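Local structure of putative peptidyl-arginine deiminase (Chlorobium tepidum, 1XKN) at residues A[6-11]-A[158-163]; A[100-105]-A[144-149]; A[116-121]-A[191-196]; A[166-171]-A[195-200]. The protein probably acts as a deiminase that hydrolyses the guanidinium group of agmatine or of arginine in proteins. All blocks are in the same frame, centred on the assembly; numbering follows the deposited sequence.

Interaction 1 of 4, residues A[6-11]-A[158-163]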
loop_
_atom_site.group_PDB
_atom_site.type_symbol
_atom_site.label_atom_id
_atom_site.label_comp_id
_atom_site.label_asym_id
_atom_site.label_seq_id
_atom_site.Cartn_x
_atom_site.Cartn_y
_atom_site.Cartn_z
ATOM N N TYR A 6 -16.410 2.422 -12.399
ATOM C CA TYR A 6 -15.463 2.985 -11.452
ATOM C C TYR A 6 -14.068 3.068 -12.054
ATOM O O TYR A 6 -13.756 2.400 -13.042
ATOM C CB TYR A 6 -15.429 2.141 -10.169
ATOM C CG TYR A 6 -16.758 2.038 -9.449
ATOM C CD1 TYR A 6 -17.602 0.943 -9.646
ATOM C CD2 TYR A 6 -17.183 3.048 -8.584
ATOM C CE1 TYR A 6 -18.838 0.858 -8.999
ATOM C CE2 TYR A 6 -18.418 2.974 -7.934
ATOM C CZ TYR A 6 -19.240 1.876 -8.147
ATOM O OH TYR A 6 -20.465 1.797 -7.513
ATOM N N PHE A 7 -13.241 3.915 -11.457
ATOM C CA PHE A 7 -11.867 4.100 -11.891
ATOM C C PHE A 7 -11.015 4.242 -10.643
ATOM O O PHE A 7 -11.341 5.023 -9.746
ATOM C CB PHE A 7 -11.739 5.365 -12.748
ATOM C CG PHE A 7 -10.316 5.780 -13.013
ATOM C CD1 PHE A 7 -9.490 5.013 -13.830
ATOM C CD2 PHE A 7 -9.798 6.931 -12.430
ATOM C CE1 PHE A 7 -8.165 5.386 -14.062
ATOM C CE2 PHE A 7 -8.473 7.315 -12.653
ATOM C CZ PHE A 7 -7.660 6.539 -13.470
HETATM N N MSE A 8 -9.944 3.457 -10.573
HETATM C CA MSE A 8 -9.036 3.538 -9.443
HETATM C C MSE A 8 -7.763 4.212 -9.929
HETATM O O MSE A 8 -7.017 3.646 -10.730
HETATM C CB MSE A 8 -8.692 2.152 -8.896
HETATM C CG MSE A 8 -7.894 2.231 -7.601
HETATM SE SE MSE A 8 -7.310 0.519 -6.938
HETATM C CE MSE A 8 -5.697 1.033 -6.016
ATOM N N PRO A 9 -7.508 5.441 -9.465
ATOM C CA PRO A 9 -6.302 6.156 -9.885
ATOM C C PRO A 9 -5.045 5.411 -9.462
ATOM O O PRO A 9 -5.040 4.708 -8.448
ATOM C CB PRO A 9 -6.421 7.493 -9.158
ATOM C CG PRO A 9 -7.900 7.687 -9.051
ATOM C CD PRO A 9 -8.382 6.311 -8.659
ATOM N N PRO A 10 -3.963 5.543 -10.242
ATOM C CA PRO A 10 -2.721 4.862 -9.878
ATOM C C PRO A 10 -2.125 5.617 -8.691
ATOM O O PRO A 10 -2.493 6.763 -8.430
ATOM C CB PRO A 10 -1.877 4.979 -11.144
ATOM C CG PRO A 10 -2.307 6.299 -11.698
ATOM C CD PRO A 10 -3.810 6.284 -11.505
ATOM N N GLU A 11 -1.208 4.980 -7.974
ATOM C CA GLU A 11 -0.615 5.598 -6.803
ATOM C C GLU A 11 0.167 6.875 -7.100
ATOM O O GLU A 11 0.330 7.721 -6.223
ATOM C CB GLU A 11 0.282 4.586 -6.094
ATOM C CG GLU A 11 0.697 4.987 -4.700
ATOM C CD GLU A 11 1.278 3.821 -3.934
ATOM O OE1 GLU A 11 0.535 2.844 -3.711
ATOM O OE2 GLU A 11 2.470 3.879 -3.566
ATOM N N GLY A 158 -2.875 -3.896 -0.343
ATOM C CA GLY A 158 -1.512 -4.321 -0.602
ATOM C C GLY A 158 -1.418 -5.545 -1.495
ATOM O O GLY A 158 -0.325 -5.914 -1.938
ATOM N N ALA A 159 -2.559 -6.170 -1.768
ATOM C CA ALA A 159 -2.599 -7.362 -2.607
ATOM C C ALA A 159 -2.818 -7.045 -4.082
ATOM O O ALA A 159 -2.767 -7.937 -4.932
ATOM C CB ALA A 159 -3.689 -8.307 -2.111
ATOM N N ILE A 160 -3.056 -5.775 -4.389
ATOM C CA ILE A 160 -3.273 -5.363 -5.774
ATOM C C ILE A 160 -2.439 -4.124 -6.096
ATOM O O ILE A 160 -2.004 -3.409 -5.197
ATOM C CB ILE A 160 -4.768 -5.034 -6.050
ATOM C CG1 ILE A 160 -5.231 -3.895 -5.142
ATOM C CG2 ILE A 160 -5.625 -6.274 -5.828
ATOM C CD1 ILE A 160 -6.591 -3.329 -5.512
ATOM N N ASP A 161 -2.203 -3.887 -7.382
ATOM C CA ASP A 161 -1.443 -2.726 -7.833
ATOM C C ASP A 161 -1.914 -2.418 -9.251
ATOM O O ASP A 161 -1.849 -3.277 -10.128
ATOM C CB ASP A 161 0.058 -3.025 -7.809
ATOM C CG ASP A 161 0.904 -1.794 -8.079
ATOM O OD1 ASP A 161 1.184 -1.509 -9.260
ATOM O OD2 ASP A 161 1.271 -1.105 -7.105
ATOM N N VAL A 162 -2.397 -1.200 -9.471
ATOM C CA VAL A 162 -2.916 -0.821 -10.785
ATOM C C VAL A 162 -2.036 0.155 -11.563
ATOM O O VAL A 162 -1.263 0.912 -10.977
ATOM C CB VAL A 162 -4.336 -0.213 -10.658
ATOM C CG1 VAL A 162 -5.258 -1.199 -9.954
ATOM C CG2 VAL A 162 -4.281 1.102 -9.883
ATOM N N ASN A 163 -2.154 0.139 -12.889
ATOM C CA ASN A 163 -1.356 1.039 -13.716
ATOM C C ASN A 163 -2.153 2.295 -14.068
ATOM O O ASN A 163 -1.655 3.188 -14.755
ATOM C CB ASN A 163 -0.875 0.320 -14.985
ATOM C CG ASN A 163 -1.935 0.257 -16.066
ATOM O OD1 ASN A 163 -3.117 0.087 -15.784
ATOM N ND2 ASN A 163 -1.508 0.384 -17.316
HETATM O O HOH W 1 -0.318 2.209 -8.649
#
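Val-162 and Met-8, a selenomethionine, carry this contact, and Pro-10 adds to it. The Met-8 side chain runs out extended, with CG anti to the backbone N (chi1 -172°). Its SE comes to 4.0 Å from CG1 of Val-162. The same SE lies 4.2 Å from CD1 of Ile-160. Val-162 uses both its methyls. CG1 meets the selenium, while CG2 lies against the backbone of the other segment, 3.8 Å from Met-8 O, and also near CE of Met-8. CG2 also sits 4.1 Å from Pro-10 CA. The Pro-10 ring packs by CB on the backbone of Asn-163. No direct hydrogen bond joins the segments. One water does the bridging: it accepts from Glu-11 N at 3.0 Å and donates to Val-162 O at 2.8 Å. Close by, Glu-11 and Asp-161 both form salt bridges to Arg-223. This is apolar packing between two small beta sheets, where the chain leaving edge strand 5-7 packs against edge strand 160-162, within the alpha-beta fold of the deiminase family.

Interaction 2 of 4, residues A[100-105]-A[144-149]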
loop_
_atom_site.group_PDB
_atom_site.type_symbol
_atom_site.label_atom_id
_atom_site.label_comp_id
_atom_site.label_asym_id
_atom_site.label_seq_id
_atom_site.Cartn_x
_atom_site.Cartn_y
_atom_site.Cartn_z
ATOM N N PRO A 100 -9.110 3.223 3.291
ATOM C CA PRO A 100 -10.004 3.691 2.228
ATOM C C PRO A 100 -9.507 3.556 0.791
ATOM O O PRO A 100 -8.575 4.240 0.372
ATOM C CB PRO A 100 -10.263 5.144 2.618
ATOM C CG PRO A 100 -8.954 5.561 3.182
ATOM C CD PRO A 100 -8.560 4.366 4.045
ATOM N N ASN A 101 -10.158 2.668 0.048
ATOM C CA ASN A 101 -9.838 2.419 -1.350
ATOM C C ASN A 101 -10.683 3.383 -2.184
ATOM O O ASN A 101 -11.774 3.046 -2.640
ATOM C CB ASN A 101 -10.178 0.961 -1.696
ATOM C CG ASN A 101 -9.788 0.571 -3.117
ATOM O OD1 ASN A 101 -10.128 -0.516 -3.577
ATOM N ND2 ASN A 101 -9.073 1.452 -3.813
ATOM N N TYR A 102 -10.171 4.595 -2.352
ATOM C CA TYR A 102 -10.849 5.630 -3.122
ATOM C C TYR A 102 -10.903 5.278 -4.600
ATOM O O TYR A 102 -9.922 4.803 -5.165
ATOM C CB TYR A 102 -10.097 6.951 -2.993
ATOM C CG TYR A 102 -10.104 7.550 -1.616
ATOM C CD1 TYR A 102 -11.178 8.328 -1.181
ATOM C CD2 TYR A 102 -9.022 7.371 -0.756
ATOM C CE1 TYR A 102 -11.167 8.921 0.076
ATOM C CE2 TYR A 102 -9.004 7.957 0.500
ATOM C CZ TYR A 102 -10.075 8.732 0.906
ATOM O OH TYR A 102 -10.045 9.348 2.130
ATOM N N VAL A 103 -12.052 5.527 -5.217
ATOM C CA VAL A 103 -12.241 5.296 -6.644
ATOM C C VAL A 103 -13.145 6.412 -7.148
ATOM O O VAL A 103 -13.863 7.035 -6.362
ATOM C CB VAL A 103 -12.934 3.943 -6.956
ATOM C CG1 VAL A 103 -12.017 2.783 -6.603
ATOM C CG2 VAL A 103 -14.254 3.842 -6.205
ATOM N N ILE A 104 -13.100 6.675 -8.449
ATOM C CA ILE A 104 -13.941 7.705 -9.045
ATOM C C ILE A 104 -15.122 6.987 -9.679
ATOM O O ILE A 104 -14.941 6.079 -10.496
ATOM C CB ILE A 104 -13.198 8.499 -10.151
ATOM C CG1 ILE A 104 -11.899 9.090 -9.598
ATOM C CG2 ILE A 104 -14.104 9.600 -10.698
ATOM C CD1 ILE A 104 -12.082 9.927 -8.347
ATOM N N ARG A 105 -16.330 7.385 -9.293
ATOM C CA ARG A 105 -17.541 6.775 -9.823
ATOM C C ARG A 105 -18.142 7.615 -10.939
ATOM O O ARG A 105 -18.258 8.834 -10.816
ATOM C CB ARG A 105 -18.578 6.603 -8.708
ATOM C CG ARG A 105 -19.921 6.066 -9.188
ATOM C CD ARG A 105 -20.884 5.804 -8.035
ATOM N NE ARG A 105 -21.232 7.012 -7.291
ATOM C CZ ARG A 105 -22.033 7.024 -6.229
ATOM N NH1 ARG A 105 -22.568 5.892 -5.789
ATOM N NH2 ARG A 105 -22.298 8.164 -5.602
ATOM N N GLN A 144 -15.314 12.475 5.783
ATOM C CA GLN A 144 -15.148 13.304 4.599
ATOM C C GLN A 144 -16.439 13.540 3.824
ATOM O O GLN A 144 -16.440 14.229 2.803
ATOM C CB GLN A 144 -14.100 12.688 3.673
ATOM C CG GLN A 144 -12.758 12.455 4.345
ATOM C CD GLN A 144 -11.687 12.027 3.363
ATOM O OE1 GLN A 144 -11.844 11.035 2.651
ATOM N NE2 GLN A 144 -10.588 12.774 3.322
ATOM N N GLY A 145 -17.534 12.971 4.315
ATOM C CA GLY A 145 -18.815 13.137 3.649
ATOM C C GLY A 145 -18.852 12.524 2.261
ATOM O O GLY A 145 -19.465 13.078 1.346
ATOM N N LEU A 146 -18.202 11.377 2.096
ATOM C CA LEU A 146 -18.173 10.711 0.799
ATOM C C LEU A 146 -19.048 9.467 0.779
ATOM O O LEU A 146 -19.227 8.804 1.800
ATOM C CB LEU A 146 -16.738 10.301 0.444
ATOM C CG LEU A 146 -15.693 11.408 0.295
ATOM C CD1 LEU A 146 -14.316 10.778 0.124
ATOM C CD2 LEU A 146 -16.036 12.285 -0.895
ATOM N N PRO A 147 -19.633 9.150 -0.384
ATOM C CA PRO A 147 -20.475 7.958 -0.480
ATOM C C PRO A 147 -19.582 6.724 -0.384
ATOM O O PRO A 147 -18.405 6.774 -0.754
ATOM C CB PRO A 147 -21.101 8.088 -1.867
ATOM C CG PRO A 147 -21.173 9.562 -2.068
ATOM C CD PRO A 147 -19.828 10.023 -1.556
HETATM N N MSE A 148 -20.134 5.627 0.122
HETATM C CA MSE A 148 -19.378 4.388 0.232
HETATM C C MSE A 148 -20.144 3.257 -0.435
HETATM O O MSE A 148 -21.361 3.152 -0.297
HETATM C CB MSE A 148 -19.126 4.022 1.698
HETATM C CG MSE A 148 -18.399 2.691 1.872
HETATM SE SE MSE A 148 -18.126 2.168 3.720
HETATM C CE MSE A 148 -19.884 1.460 4.079
ATOM N N VAL A 149 -19.420 2.426 -1.174
ATOM C CA VAL A 149 -19.999 1.276 -1.847
ATOM C C VAL A 149 -19.301 0.065 -1.240
ATOM O O VAL A 149 -18.081 0.073 -1.084
ATOM C CB VAL A 149 -19.727 1.318 -3.371
ATOM C CG1 VAL A 149 -20.366 0.113 -4.050
ATOM C CG2 VAL A 149 -20.265 2.614 -3.967
#
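Tyr-102 reaches Gln-144 with its hydroxyl, and the two side chains cross at about a right angle. OH donates to Gln-144 OE1 in a short bond of 2.5 Å. The donor stands 32° off the carbonyl plane, and the ring and amide planes are 56° apart. OE1 lies at the ring edge. Leu-146 approaches another part of that edge, with CD1 3.7 Å from Tyr-102 CE1. The amide has a second partner, since Gln-144 NE2 donates to Glu-344. Arg-105 makes the other half of the contact. Its chain is extended up to CD and bends at chi3 (63°), which turns NE off that line. The guanidinium follows: NH2 comes within 3.9 Å of Pro-147 CB, and NH1 lies 4.4 Å from Val-149 CG2. The charge of Arg-105 is met by Asp-112 in a salt bridge. Strand 110-119 lies between strands 101-107 and 148-152 in the sheet, so the side chains meet across the middle strand, where Tyr-102 packs on Ile-115. Gly-145 ends helix 131-144 in a Schellman motif, and Val-140 of that helix packs on Tyr-102.

Interaction 3 of 4, residues A[116-121]-A[191-196]. With NA (sodium ion), chain B.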
loop_
_atom_site.group_PDB
_atom_site.type_symbol
_atom_site.label_atom_id
_atom_site.label_comp_id
_atom_site.label_asym_id
_atom_site.label_seq_id
_atom_site.Cartn_x
_atom_site.Cartn_y
_atom_site.Cartn_z
HETATM N N MSE A 116 -14.523 2.655 -1.980
HETATM C CA MSE A 116 -14.895 1.293 -2.319
HETATM C C MSE A 116 -14.472 0.426 -1.142
HETATM O O MSE A 116 -13.292 0.125 -0.955
HETATM C CB MSE A 116 -14.189 0.865 -3.614
HETATM C CG MSE A 116 -14.608 -0.503 -4.155
HETATM SE SE MSE A 116 -16.527 -0.634 -4.424
HETATM C CE MSE A 116 -16.683 0.727 -5.796
ATOM N N ASN A 117 -15.464 0.051 -0.344
ATOM C CA ASN A 117 -15.258 -0.737 0.857
ATOM C C ASN A 117 -15.210 -2.248 0.637
ATOM O O ASN A 117 -16.233 -2.878 0.362
ATOM C CB ASN A 117 -16.369 -0.389 1.848
ATOM C CG ASN A 117 -16.246 -1.139 3.140
ATOM O OD1 ASN A 117 -15.196 -1.120 3.774
ATOM N ND2 ASN A 117 -17.324 -1.795 3.553
ATOM N N TRP A 118 -14.016 -2.827 0.748
ATOM C CA TRP A 118 -13.856 -4.275 0.601
ATOM C C TRP A 118 -13.838 -4.826 2.014
ATOM O O TRP A 118 -13.731 -4.065 2.961
ATOM C CB TRP A 118 -12.524 -4.631 -0.072
ATOM C CG TRP A 118 -12.375 -4.076 -1.447
ATOM C CD1 TRP A 118 -11.916 -2.837 -1.784
ATOM C CD2 TRP A 118 -12.752 -4.713 -2.674
ATOM N NE1 TRP A 118 -11.988 -2.657 -3.141
ATOM C CE2 TRP A 118 -12.501 -3.791 -3.713
ATOM C CE3 TRP A 118 -13.282 -5.970 -2.994
ATOM C CZ2 TRP A 118 -12.764 -4.086 -5.058
ATOM C CZ3 TRP A 118 -13.544 -6.263 -4.332
ATOM C CH2 TRP A 118 -13.286 -5.322 -5.344
ATOM N N GLU A 119 -13.942 -6.137 2.165
ATOM C CA GLU A 119 -13.899 -6.719 3.495
ATOM C C GLU A 119 -12.456 -6.963 3.906
ATOM O O GLU A 119 -11.578 -7.137 3.063
ATOM C CB GLU A 119 -14.680 -8.033 3.533
ATOM C CG GLU A 119 -16.174 -7.844 3.413
ATOM C CD GLU A 119 -16.730 -6.988 4.529
ATOM O OE1 GLU A 119 -16.704 -7.437 5.695
ATOM O OE2 GLU A 119 -17.193 -5.861 4.244
ATOM N N TYR A 120 -12.221 -6.966 5.212
ATOM C CA TYR A 120 -10.897 -7.199 5.763
ATOM C C TYR A 120 -11.027 -8.305 6.800
ATOM O O TYR A 120 -11.985 -8.314 7.581
ATOM C CB TYR A 120 -10.369 -5.928 6.439
ATOM C CG TYR A 120 -8.986 -6.055 7.044
ATOM C CD1 TYR A 120 -7.861 -6.202 6.235
ATOM C CD2 TYR A 120 -8.797 -6.004 8.428
ATOM C CE1 TYR A 120 -6.582 -6.293 6.782
ATOM C CE2 TYR A 120 -7.518 -6.094 8.987
ATOM C CZ TYR A 120 -6.415 -6.237 8.155
ATOM O OH TYR A 120 -5.148 -6.318 8.693
ATOM N N ASN A 121 -10.085 -9.245 6.808
ATOM C CA ASN A 121 -10.126 -10.320 7.797
ATOM C C ASN A 121 -8.759 -10.664 8.388
ATOM O O ASN A 121 -8.475 -11.823 8.681
ATOM C CB ASN A 121 -10.804 -11.580 7.223
ATOM C CG ASN A 121 -9.973 -12.298 6.161
ATOM O OD1 ASN A 121 -10.372 -13.364 5.678
ATOM N ND2 ASN A 121 -8.833 -11.738 5.802
ATOM N N ALA A 191 -14.254 -10.885 -11.826
ATOM C CA ALA A 191 -15.484 -10.165 -12.125
ATOM C C ALA A 191 -15.666 -9.001 -11.156
ATOM O O ALA A 191 -16.022 -7.896 -11.565
ATOM C CB ALA A 191 -16.685 -11.104 -12.056
ATOM N N GLN A 192 -15.418 -9.243 -9.872
ATOM C CA GLN A 192 -15.559 -8.190 -8.872
ATOM C C GLN A 192 -14.531 -7.080 -9.063
ATOM O O GLN A 192 -14.835 -5.911 -8.843
ATOM C CB GLN A 192 -15.440 -8.771 -7.463
ATOM C CG GLN A 192 -16.566 -9.736 -7.100
ATOM C CD GLN A 192 -17.889 -9.029 -6.835
ATOM O OE1 GLN A 192 -18.350 -8.952 -5.695
ATOM N NE2 GLN A 192 -18.504 -8.511 -7.889
ATOM N N LEU A 193 -13.315 -7.439 -9.468
ATOM C CA LEU A 193 -12.281 -6.430 -9.685
ATOM C C LEU A 193 -12.663 -5.571 -10.884
ATOM O O LEU A 193 -12.458 -4.356 -10.877
ATOM C CB LEU A 193 -10.915 -7.087 -9.906
ATOM C CG LEU A 193 -10.366 -7.865 -8.703
ATOM C CD1 LEU A 193 -9.085 -8.582 -9.101
ATOM C CD2 LEU A 193 -10.117 -6.922 -7.533
ATOM N N ARG A 194 -13.221 -6.195 -11.916
ATOM C CA ARG A 194 -13.642 -5.436 -13.087
ATOM C C ARG A 194 -14.808 -4.529 -12.714
ATOM O O ARG A 194 -14.817 -3.344 -13.048
ATOM C CB ARG A 194 -14.071 -6.369 -14.221
ATOM C CG ARG A 194 -12.912 -6.981 -14.975
ATOM C CD ARG A 194 -13.381 -7.610 -16.275
ATOM N NE ARG A 194 -12.245 -8.003 -17.102
ATOM C CZ ARG A 194 -11.506 -9.088 -16.900
ATOM N NH1 ARG A 194 -11.785 -9.912 -15.897
ATOM N NH2 ARG A 194 -10.475 -9.340 -17.695
ATOM N N ARG A 195 -15.778 -5.092 -12.003
ATOM C CA ARG A 195 -16.966 -4.358 -11.593
ATOM C C ARG A 195 -16.716 -3.161 -10.683
ATOM O O ARG A 195 -17.179 -2.052 -10.962
ATOM C CB ARG A 195 -17.935 -5.311 -10.892
ATOM C CG ARG A 195 -19.178 -4.639 -10.333
ATOM C CD ARG A 195 -20.014 -5.642 -9.562
ATOM N NE ARG A 195 -21.234 -5.050 -9.026
ATOM C CZ ARG A 195 -22.078 -5.686 -8.221
ATOM N NH1 ARG A 195 -21.833 -6.939 -7.855
ATOM N NH2 ARG A 195 -23.165 -5.070 -7.779
ATOM N N TYR A 196 -15.983 -3.388 -9.596
ATOM C CA TYR A 196 -15.740 -2.335 -8.617
ATOM C C TYR A 196 -14.497 -1.457 -8.783
ATOM O O TYR A 196 -14.426 -0.380 -8.193
ATOM C CB TYR A 196 -15.768 -2.953 -7.218
ATOM C CG TYR A 196 -17.130 -3.508 -6.834
ATOM C CD1 TYR A 196 -18.235 -2.665 -6.713
ATOM C CD2 TYR A 196 -17.302 -4.862 -6.537
ATOM C CE1 TYR A 196 -19.477 -3.150 -6.292
ATOM C CE2 TYR A 196 -18.542 -5.358 -6.119
ATOM C CZ TYR A 196 -19.618 -4.498 -5.993
ATOM O OH TYR A 196 -20.825 -4.972 -5.531
HETATM NA NA NA B . -14.056 -3.009 5.200
HETATM O O HOH W 2 -16.647 -3.578 5.745
HETATM O O HOH W 3 -11.505 -2.498 4.875
#
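Met-116 and Trp-118 on strand 116-119 face helix 191-196, which runs nearly antiparallel to the strand at 161°, with the axes 11.4 Å apart. Tyr-196 meets both residues. Met-116, a selenomethionine, bends at chi2 (55°), which places SE 3.5 Å from Tyr-196 CD1. This is a Met-aromatic contact, oblique to the ring. The methyl CE sits 3.5 Å from Tyr-196 O. Trp-118 and Tyr-196 form an offset edge-to-face pair, with the tyrosine edge toward the tryptophan face and the planes at 86°. CZ2 of Trp-118 also lies 3.9 Å from Tyr-196 CB. Gln-192 O lies at the indole edge, near CH2; Leu-193 CD2 comes to CH2 obliquely. Trp-118 NE1 bonds to Asn-101. The same strand binds a sodium ion through Asn-117 OD1 (2.6 Å) and Trp-118 O (2.5 Å). Asn-134 and two waters complete the site. Trp-118 thus serves the ion with its backbone and the helix with its ring. The helix contact holds by apolar and aromatic packing, with no hydrogen bond across it, and leaves buried Tyr-196 O with no partner in the model.

Interaction 4 of 4, residues A[166-171]-A[195-200]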
loop_
_atom_site.group_PDB
_atom_site.type_symbol
_atom_site.label_atom_id
_atom_site.label_comp_id
_atom_site.label_asym_id
_atom_site.label_seq_id
_atom_site.Cartn_x
_atom_site.Cartn_y
_atom_site.Cartn_z
ATOM N N GLY A 166 -6.232 0.434 -16.749
ATOM C CA GLY A 166 -6.880 -0.829 -17.054
ATOM C C GLY A 166 -6.196 -2.098 -16.587
ATOM O O GLY A 166 -6.811 -3.168 -16.598
ATOM N N LEU A 167 -4.934 -1.998 -16.188
ATOM C CA LEU A 167 -4.209 -3.169 -15.718
ATOM C C LEU A 167 -4.184 -3.237 -14.204
ATOM O O LEU A 167 -4.145 -2.212 -13.523
ATOM C CB LEU A 167 -2.766 -3.155 -16.224
ATOM C CG LEU A 167 -2.539 -3.042 -17.732
ATOM C CD1 LEU A 167 -1.042 -3.104 -18.006
ATOM C CD2 LEU A 167 -3.268 -4.156 -18.458
ATOM N N LEU A 168 -4.220 -4.458 -13.684
ATOM C CA LEU A 168 -4.157 -4.691 -12.247
ATOM C C LEU A 168 -3.248 -5.892 -12.031
ATOM O O LEU A 168 -3.477 -6.972 -12.586
ATOM C CB LEU A 168 -5.552 -4.950 -11.662
ATOM C CG LEU A 168 -5.603 -5.205 -10.150
ATOM C CD1 LEU A 168 -6.947 -4.764 -9.590
ATOM C CD2 LEU A 168 -5.354 -6.682 -9.852
ATOM N N LEU A 169 -2.205 -5.676 -11.237
ATOM C CA LEU A 169 -1.222 -6.705 -10.921
ATOM C C LEU A 169 -1.533 -7.289 -9.544
ATOM O O LEU A 169 -1.806 -6.550 -8.597
ATOM C CB LEU A 169 0.178 -6.085 -10.915
ATOM C CG LEU A 169 1.380 -7.009 -10.739
ATOM C CD1 LEU A 169 1.502 -7.905 -11.962
ATOM C CD2 LEU A 169 2.653 -6.186 -10.558
ATOM N N THR A 170 -1.495 -8.613 -9.432
ATOM C CA THR A 170 -1.775 -9.270 -8.156
ATOM C C THR A 170 -1.034 -10.602 -8.093
ATOM O O THR A 170 -0.205 -10.891 -8.956
ATOM C CB THR A 170 -3.298 -9.498 -7.978
ATOM O OG1 THR A 170 -3.571 -9.929 -6.640
ATOM C CG2 THR A 170 -3.806 -10.552 -8.955
ATOM N N THR A 171 -1.309 -11.407 -7.072
ATOM C CA THR A 171 -0.649 -12.706 -6.962
ATOM C C THR A 171 -1.660 -13.808 -6.716
ATOM O O THR A 171 -2.674 -13.610 -6.041
ATOM C CB THR A 171 0.380 -12.759 -5.810
ATOM O OG1 THR A 171 -0.298 -12.640 -4.555
ATOM C CG2 THR A 171 1.401 -11.644 -5.950
ATOM N N ARG A 195 -15.778 -5.092 -12.003
ATOM C CA ARG A 195 -16.966 -4.358 -11.593
ATOM C C ARG A 195 -16.716 -3.161 -10.683
ATOM O O ARG A 195 -17.179 -2.052 -10.962
ATOM C CB ARG A 195 -17.935 -5.311 -10.892
ATOM C CG ARG A 195 -19.178 -4.639 -10.333
ATOM C CD ARG A 195 -20.014 -5.642 -9.562
ATOM N NE ARG A 195 -21.234 -5.050 -9.026
ATOM C CZ ARG A 195 -22.078 -5.686 -8.221
ATOM N NH1 ARG A 195 -21.833 -6.939 -7.855
ATOM N NH2 ARG A 195 -23.165 -5.070 -7.779
ATOM N N TYR A 196 -15.983 -3.388 -9.596
ATOM C CA TYR A 196 -15.740 -2.335 -8.617
ATOM C C TYR A 196 -14.497 -1.457 -8.783
ATOM O O TYR A 196 -14.426 -0.380 -8.193
ATOM C CB TYR A 196 -15.768 -2.953 -7.218
ATOM C CG TYR A 196 -17.130 -3.508 -6.834
ATOM C CD1 TYR A 196 -18.235 -2.665 -6.713
ATOM C CD2 TYR A 196 -17.302 -4.862 -6.537
ATOM C CE1 TYR A 196 -19.477 -3.150 -6.292
ATOM C CE2 TYR A 196 -18.542 -5.358 -6.119
ATOM C CZ TYR A 196 -19.618 -4.498 -5.993
ATOM O OH TYR A 196 -20.825 -4.972 -5.531
ATOM N N LEU A 197 -13.528 -1.902 -9.577
ATOM C CA LEU A 197 -12.329 -1.106 -9.801
ATOM C C LEU A 197 -12.260 -0.619 -11.245
ATOM O O LEU A 197 -11.450 0.241 -11.582
ATOM C CB LEU A 197 -11.071 -1.906 -9.442
ATOM C CG LEU A 197 -10.962 -2.308 -7.966
ATOM C CD1 LEU A 197 -9.648 -3.039 -7.719
ATOM C CD2 LEU A 197 -11.046 -1.064 -7.089
ATOM N N GLY A 198 -13.119 -1.174 -12.092
ATOM C CA GLY A 198 -13.155 -0.769 -13.484
ATOM C C GLY A 198 -11.950 -1.167 -14.311
ATOM O O GLY A 198 -11.683 -0.561 -15.347
ATOM N N ILE A 199 -11.211 -2.178 -13.867
ATOM C CA ILE A 199 -10.045 -2.608 -14.624
ATOM C C ILE A 199 -10.452 -3.543 -15.763
ATOM O O ILE A 199 -11.575 -4.058 -15.786
ATOM C CB ILE A 199 -8.987 -3.265 -13.701
ATOM C CG1 ILE A 199 -9.617 -4.349 -12.828
ATOM C CG2 ILE A 199 -8.341 -2.195 -12.830
ATOM C CD1 ILE A 199 -9.793 -5.679 -13.532
ATOM N N GLU A 200 -9.549 -3.734 -16.722
ATOM C CA GLU A 200 -9.825 -4.567 -17.889
ATOM C C GLU A 200 -9.027 -5.857 -17.978
ATOM O O GLU A 200 -9.496 -6.839 -18.558
ATOM C CB GLU A 200 -9.590 -3.768 -19.175
ATOM C CG GLU A 200 -10.716 -2.814 -19.546
ATOM C CD GLU A 200 -10.882 -1.683 -18.561
ATOM O OE1 GLU A 200 -9.951 -0.858 -18.434
ATOM O OE2 GLU A 200 -11.948 -1.614 -17.915
#
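Ile-199 packs on Gly-166 and Leu-168 where the chain leaves helix 186-197 for strand 201-205. The two segments belong to a beta-alpha-beta crossover: strand 167-171 leads through helices 172-175 and 186-197 to the parallel, neighbouring strand 201-205. Gly-198 ends the second helix with positive phi. The side chain of Leu-168 can be followed outward. Its CB lies 4.1 Å from CG2 of Ile-199. CG stands anti to the backbone N (chi1 -180°) and carries the branch toward the helix end. CD1 then meets CD1 of Leu-197 at 3.7 Å, the two leucines crossing at about a right angle. Beyond these segments, Ile-160 touches both leucines, and Val-162 also touches Leu-168. Ile-199 leans on the glycine backbone as well, with CB 3.6 Å from Gly-166 O. Glu-200 turns across Gly-166, its OE1 3.4 Å from the glycine CA. The carboxyl group takes up the place where a CB would stand on Gly-166. At these backbone angles a CB would also be jammed against the carbonyl O of the residue before. Gly-166 and Leu-168 both pair with Lys-201 through the backbone, which carries the contact into the sheet. The join begins one residue earlier: Glu-200 N donates to Gly-166 O at 2.8 Å, in the carbonyl plane and on a lone pair, with an N-H...O angle of 157°.

Interactions 3 and 4 share Arg-195 and Tyr-196 at the end of helix 186-197, and their centres are about 10 Å apart. Interactions 1 and 4 are closer, about 7 Å between centres. Asp-161 O and Leu-169 N, 2.7 Å apart, probably hydrogen-bond and join their strands. Interactions 1, 2 and 3 all reach the sheet of strands 5-7, 101-107, 110-119 and 148-152. Phe-7 O to Ile-104 N, at 2.7 Å, probably links 1 to 2. Val-149 O to Asn-117 N, also 2.7 Å, probably links 2 to 3. Interaction 3 holds two of the three residues that bind the sodium ion. The side chain of Val-149 in interaction 2 is about 11 Å from the ion.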